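Local structure of N-acylhomoserine lactone dependent regulatory protein (Burkholderia cenocepacia, 5L10) at residues G37-T48 against A126-D137. The protein is a LuxR-family transcription factor that probably binds DNA in response to N-acylhomoserine lactone signals, represented here by its autoinducer-binding domain. Numbering follows the deposited sequence.
Sequences GFRYCVYGLRRT and AGNLGVLTLVRD
Y40, V42, G44 and R46 pair with V135, T133, V131 and L129 through reciprocal backbone hydrogen bonds, which join strands 40-46 and 129-136 as neighbours in the antiparallel sheet of the autoinducer-binding domain. The strand axes approach to 4.7 Å and run nearly antiparallel (169°); strands 56-60 and 116-123 bond the outer backbone edges at Y43 and L45, and at G130 and L132. The ladder opens on a classic beta bulge, where R39 and Y40 both face V135. At the other end N128 OD1 accepts the backbone N of T48 at 3.1 Å, in the plane of the amide carbonyl.

Beside the bulge, L134 lays CB over one face of the F38 ring, 3.7 Å from its centroid, while SG of C41 touches CD1 of L132 and CD2 of L134. Y43, with CG anti to its backbone N (chi1 -162°), leans its ring across the partner strand; CD1 meets L132 CB at 3.7 Å, and OH reaches 3.4 Å from G130 CA. On the reverse face Y40 CB lies 4.1 Å from V135 CB, and V131 and L129 meet helix 80-87.

Among polar groups, Y43 OH bonds H161 of helix 143-169, which packs on its face, and T133 OG1 bonds S119 and a glycerol, probably from the crystallisation liquor but consistent with a pocket beneath helix 80-87, as in LuxR relatives. R39 NH1 and D137 OD2 form a long salt bridge (3.7 Å); no N-H points at the oxygen, so any attraction is probably of charges alone. Cohesion probably rests mainly on the backbone ladder and the apolar face of F38, C41, Y43, L132 and L134, with G130 letting a tyrosine carry its hydroxyl to helix 143-169.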
loop_
_atom_site.group_PDB
_atom_site.type_symbol
_atom_site.label_atom_id
_atom_site.label_comp_id
_atom_site.label_asym_id
_atom_site.label_seq_id
_atom_site.Cartn_x
_atom_site.Cartn_y
_atom_site.Cartn_z
ATOM N N GLY A 37 1.957 8.916 17.354
ATOM C CA GLY A 37 2.522 8.358 18.564
ATOM C C GLY A 37 3.791 7.551 18.386
ATOM O O GLY A 37 4.314 7.033 19.380
ATOM N N PHE A 38 4.302 7.422 17.164
ATOM C CA PHE A 38 5.506 6.637 16.901
ATOM C C PHE A 38 6.710 7.568 16.912
ATOM O O PHE A 38 6.867 8.401 16.013
ATOM C CB PHE A 38 5.399 5.906 15.565
ATOM C CG PHE A 38 4.262 4.937 15.495
ATOM C CD1 PHE A 38 4.361 3.690 16.089
ATOM C CD2 PHE A 38 3.091 5.270 14.833
ATOM C CE1 PHE A 38 3.314 2.793 16.025
ATOM C CE2 PHE A 38 2.040 4.379 14.766
ATOM C CZ PHE A 38 2.150 3.138 15.363
ATOM N N ARG A 39 7.567 7.420 17.923
ATOM C CA ARG A 39 8.742 8.278 18.023
ATOM C C ARG A 39 9.697 8.051 16.859
ATOM O O ARG A 39 10.330 8.995 16.371
ATOM C CB ARG A 39 9.461 8.036 19.348
ATOM C CG ARG A 39 10.883 8.546 19.352
ATOM C CD ARG A 39 11.387 8.799 20.739
ATOM N NE ARG A 39 12.761 9.281 20.710
ATOM C CZ ARG A 39 13.347 9.906 21.722
ATOM N NH1 ARG A 39 12.671 10.132 22.839
ATOM N NH2 ARG A 39 14.605 10.313 21.615
ATOM N N TYR A 40 9.804 6.812 16.392
ATOM C CA TYR A 40 10.785 6.437 15.385
ATOM C C TYR A 40 10.103 5.935 14.120
ATOM O O TYR A 40 9.126 5.181 14.179
ATOM C CB TYR A 40 11.718 5.371 15.924
ATOM C CG TYR A 40 12.567 5.830 17.086
ATOM C CD1 TYR A 40 13.603 6.732 16.896
ATOM C CD2 TYR A 40 12.350 5.338 18.370
ATOM C CE1 TYR A 40 14.395 7.143 17.952
ATOM C CE2 TYR A 40 13.142 5.736 19.429
ATOM C CZ TYR A 40 14.160 6.641 19.213
ATOM O OH TYR A 40 14.947 7.050 20.263
ATOM N N CYS A 41 10.641 6.351 12.976
ATOM C CA CYS A 41 10.113 5.985 11.668
ATOM C C CYS A 41 11.283 5.612 10.772
ATOM O O CYS A 41 12.138 6.455 10.486
ATOM C CB CYS A 41 9.308 7.137 11.062
ATOM S SG CYS A 41 8.845 6.878 9.347
ATOM N N VAL A 42 11.326 4.357 10.338
ATOM C CA VAL A 42 12.455 3.816 9.593
ATOM C C VAL A 42 11.933 3.174 8.318
ATOM O O VAL A 42 10.896 2.500 8.334
ATOM C CB VAL A 42 13.240 2.784 10.429
ATOM C CG1 VAL A 42 14.515 2.366 9.713
ATOM C CG2 VAL A 42 13.548 3.332 11.810
ATOM N N TYR A 43 12.653 3.373 7.213
ATOM C CA TYR A 43 12.324 2.716 5.955
ATOM C C TYR A 43 13.549 1.993 5.422
ATOM O O TYR A 43 14.645 2.560 5.391
ATOM C CB TYR A 43 11.809 3.703 4.904
ATOM C CG TYR A 43 11.063 2.998 3.796
ATOM C CD1 TYR A 43 9.746 2.599 3.972
ATOM C CD2 TYR A 43 11.683 2.702 2.587
ATOM C CE1 TYR A 43 9.058 1.939 2.973
ATOM C CE2 TYR A 43 11.001 2.041 1.579
ATOM C CZ TYR A 43 9.688 1.665 1.779
ATOM O OH TYR A 43 8.996 1.008 0.788
ATOM N N GLY A 44 13.357 0.748 4.998
ATOM C CA GLY A 44 14.443 -0.029 4.439
ATOM C C GLY A 44 14.138 -0.584 3.063
ATOM O O GLY A 44 13.094 -1.208 2.853
ATOM N N LEU A 45 15.046 -0.368 2.118
ATOM C CA LEU A 45 14.908 -0.884 0.761
ATOM C C LEU A 45 15.915 -2.012 0.579
ATOM O O LEU A 45 17.128 -1.775 0.580
ATOM C CB LEU A 45 15.121 0.223 -0.268
ATOM C CG LEU A 45 15.059 -0.202 -1.738
ATOM C CD1 LEU A 45 13.704 -0.807 -2.084
ATOM C CD2 LEU A 45 15.374 0.972 -2.653
ATOM N N ARG A 46 15.417 -3.239 0.445
ATOM C CA ARG A 46 16.257 -4.409 0.211
ATOM C C ARG A 46 16.093 -4.839 -1.239
ATOM O O ARG A 46 14.982 -5.161 -1.675
ATOM C CB ARG A 46 15.902 -5.553 1.161
ATOM C CG ARG A 46 16.991 -6.608 1.254
ATOM C CD ARG A 46 16.570 -7.794 2.107
ATOM N NE ARG A 46 15.525 -8.583 1.460
ATOM C CZ ARG A 46 15.238 -9.843 1.773
ATOM N NH1 ARG A 46 14.270 -10.482 1.131
ATOM N NH2 ARG A 46 15.927 -10.468 2.719
ATOM N N ARG A 47 17.194 -4.850 -1.978
ATOM C CA ARG A 47 17.172 -5.051 -3.417
ATOM C C ARG A 47 17.396 -6.512 -3.785
ATOM O O ARG A 47 18.091 -7.255 -3.083
ATOM C CB ARG A 47 18.225 -4.169 -4.081
ATOM C CG ARG A 47 18.293 -2.782 -3.471
ATOM C CD ARG A 47 19.306 -1.915 -4.183
ATOM N NE ARG A 47 18.778 -1.378 -5.432
ATOM C CZ ARG A 47 18.454 -0.104 -5.618
ATOM N NH1 ARG A 47 18.615 0.772 -4.633
ATOM N NH2 ARG A 47 17.977 0.298 -6.790
ATOM N N THR A 48 16.803 -6.910 -4.915
ATOM C CA THR A 48 16.824 -8.304 -5.336
ATOM C C THR A 48 18.074 -8.643 -6.144
ATOM O O THR A 48 18.501 -9.803 -6.160
ATOM C CB THR A 48 15.553 -8.614 -6.143
ATOM O OG1 THR A 48 15.295 -10.024 -6.134
ATOM C CG2 THR A 48 15.676 -8.129 -7.591
ATOM N N ALA A 126 10.279 -4.207 -9.911
ATOM C CA ALA A 126 11.547 -4.902 -10.093
ATOM C C ALA A 126 11.758 -6.044 -9.107
ATOM O O ALA A 126 12.735 -6.787 -9.250
ATOM C CB ALA A 126 12.707 -3.911 -9.976
ATOM N N GLY A 127 10.883 -6.202 -8.118
ATOM C CA GLY A 127 11.027 -7.244 -7.124
ATOM C C GLY A 127 11.684 -6.811 -5.832
ATOM O O GLY A 127 11.873 -7.651 -4.944
ATOM N N ASN A 128 12.035 -5.537 -5.695
ATOM C CA ASN A 128 12.643 -5.065 -4.462
ATOM C C ASN A 128 11.625 -5.074 -3.327
ATOM O O ASN A 128 10.414 -4.978 -3.542
ATOM C CB ASN A 128 13.206 -3.657 -4.647
ATOM C CG ASN A 128 14.255 -3.590 -5.731
ATOM O OD1 ASN A 128 15.063 -4.506 -5.887
ATOM N ND2 ASN A 128 14.245 -2.506 -6.496
ATOM N N LEU A 129 12.132 -5.196 -2.106
ATOM C CA LEU A 129 11.309 -5.180 -0.904
ATOM C C LEU A 129 11.567 -3.886 -0.148
ATOM O O LEU A 129 12.721 -3.565 0.162
ATOM C CB LEU A 129 11.606 -6.389 -0.015
ATOM C CG LEU A 129 10.863 -6.423 1.322
ATOM C CD1 LEU A 129 9.347 -6.414 1.115
ATOM C CD2 LEU A 129 11.271 -7.613 2.167
ATOM N N GLY A 130 10.500 -3.144 0.131
ATOM C CA GLY A 130 10.566 -1.952 0.952
ATOM C C GLY A 130 9.745 -2.157 2.216
ATOM O O GLY A 130 8.602 -2.615 2.158
ATOM N N VAL A 131 10.354 -1.832 3.353
ATOM C CA VAL A 131 9.763 -2.090 4.659
ATOM C C VAL A 131 9.653 -0.769 5.401
ATOM O O VAL A 131 10.671 -0.119 5.675
ATOM C CB VAL A 131 10.596 -3.098 5.464
ATOM C CG1 VAL A 131 10.039 -3.234 6.871
ATOM C CG2 VAL A 131 10.612 -4.440 4.755
ATOM N N LEU A 132 8.424 -0.376 5.729
ATOM C CA LEU A 132 8.178 0.755 6.613
ATOM C C LEU A 132 7.998 0.234 8.029
ATOM O O LEU A 132 7.204 -0.685 8.260
ATOM C CB LEU A 132 6.939 1.545 6.188
ATOM C CG LEU A 132 6.546 2.673 7.154
ATOM C CD1 LEU A 132 7.548 3.827 7.102
ATOM C CD2 LEU A 132 5.133 3.165 6.878
ATOM N N THR A 133 8.736 0.816 8.969
ATOM C CA THR A 133 8.713 0.382 10.360
ATOM C C THR A 133 8.432 1.587 11.243
ATOM O O THR A 133 9.166 2.580 11.196
ATOM C CB THR A 133 10.037 -0.283 10.742
ATOM O OG1 THR A 133 10.204 -1.483 9.979
ATOM C CG2 THR A 133 10.056 -0.630 12.206
ATOM N N LEU A 134 7.362 1.507 12.031
ATOM C CA LEU A 134 6.977 2.557 12.966
ATOM C C LEU A 134 7.167 2.029 14.381
ATOM O O LEU A 134 6.551 1.026 14.759
ATOM C CB LEU A 134 5.528 2.985 12.741
ATOM C CG LEU A 134 5.165 3.356 11.306
ATOM C CD1 LEU A 134 3.696 3.731 11.211
ATOM C CD2 LEU A 134 6.058 4.482 10.808
ATOM N N VAL A 135 8.016 2.694 15.159
ATOM C CA VAL A 135 8.388 2.206 16.481
ATOM C C VAL A 135 8.132 3.286 17.521
ATOM O O VAL A 135 8.440 4.463 17.301
ATOM C CB VAL A 135 9.863 1.759 16.531
ATOM C CG1 VAL A 135 10.127 0.986 17.807
ATOM C CG2 VAL A 135 10.207 0.919 15.317
ATOM N N ARG A 136 7.567 2.879 18.653
ATOM C CA ARG A 136 7.486 3.707 19.846
ATOM C C ARG A 136 8.329 3.079 20.949
ATOM O O ARG A 136 8.502 1.857 21.000
ATOM C CB ARG A 136 6.035 3.881 20.313
ATOM C CG ARG A 136 5.105 2.761 19.887
ATOM C CD ARG A 136 3.659 3.169 20.082
ATOM N NE ARG A 136 3.316 3.277 21.494
ATOM C CZ ARG A 136 2.229 3.886 21.952
ATOM N NH1 ARG A 136 1.383 4.457 21.107
ATOM N NH2 ARG A 136 1.992 3.936 23.256
ATOM N N ASP A 137 8.858 3.926 21.831
ATOM C CA ASP A 137 9.772 3.489 22.879
ATOM C C ASP A 137 9.136 3.447 24.259
ATOM O O ASP A 137 9.810 3.072 25.224
ATOM C CB ASP A 137 11.000 4.406 22.917
ATOM C CG ASP A 137 10.637 5.855 23.207
ATOM O OD1 ASP A 137 9.436 6.194 23.139
ATOM O OD2 ASP A 137 11.552 6.657 23.495
#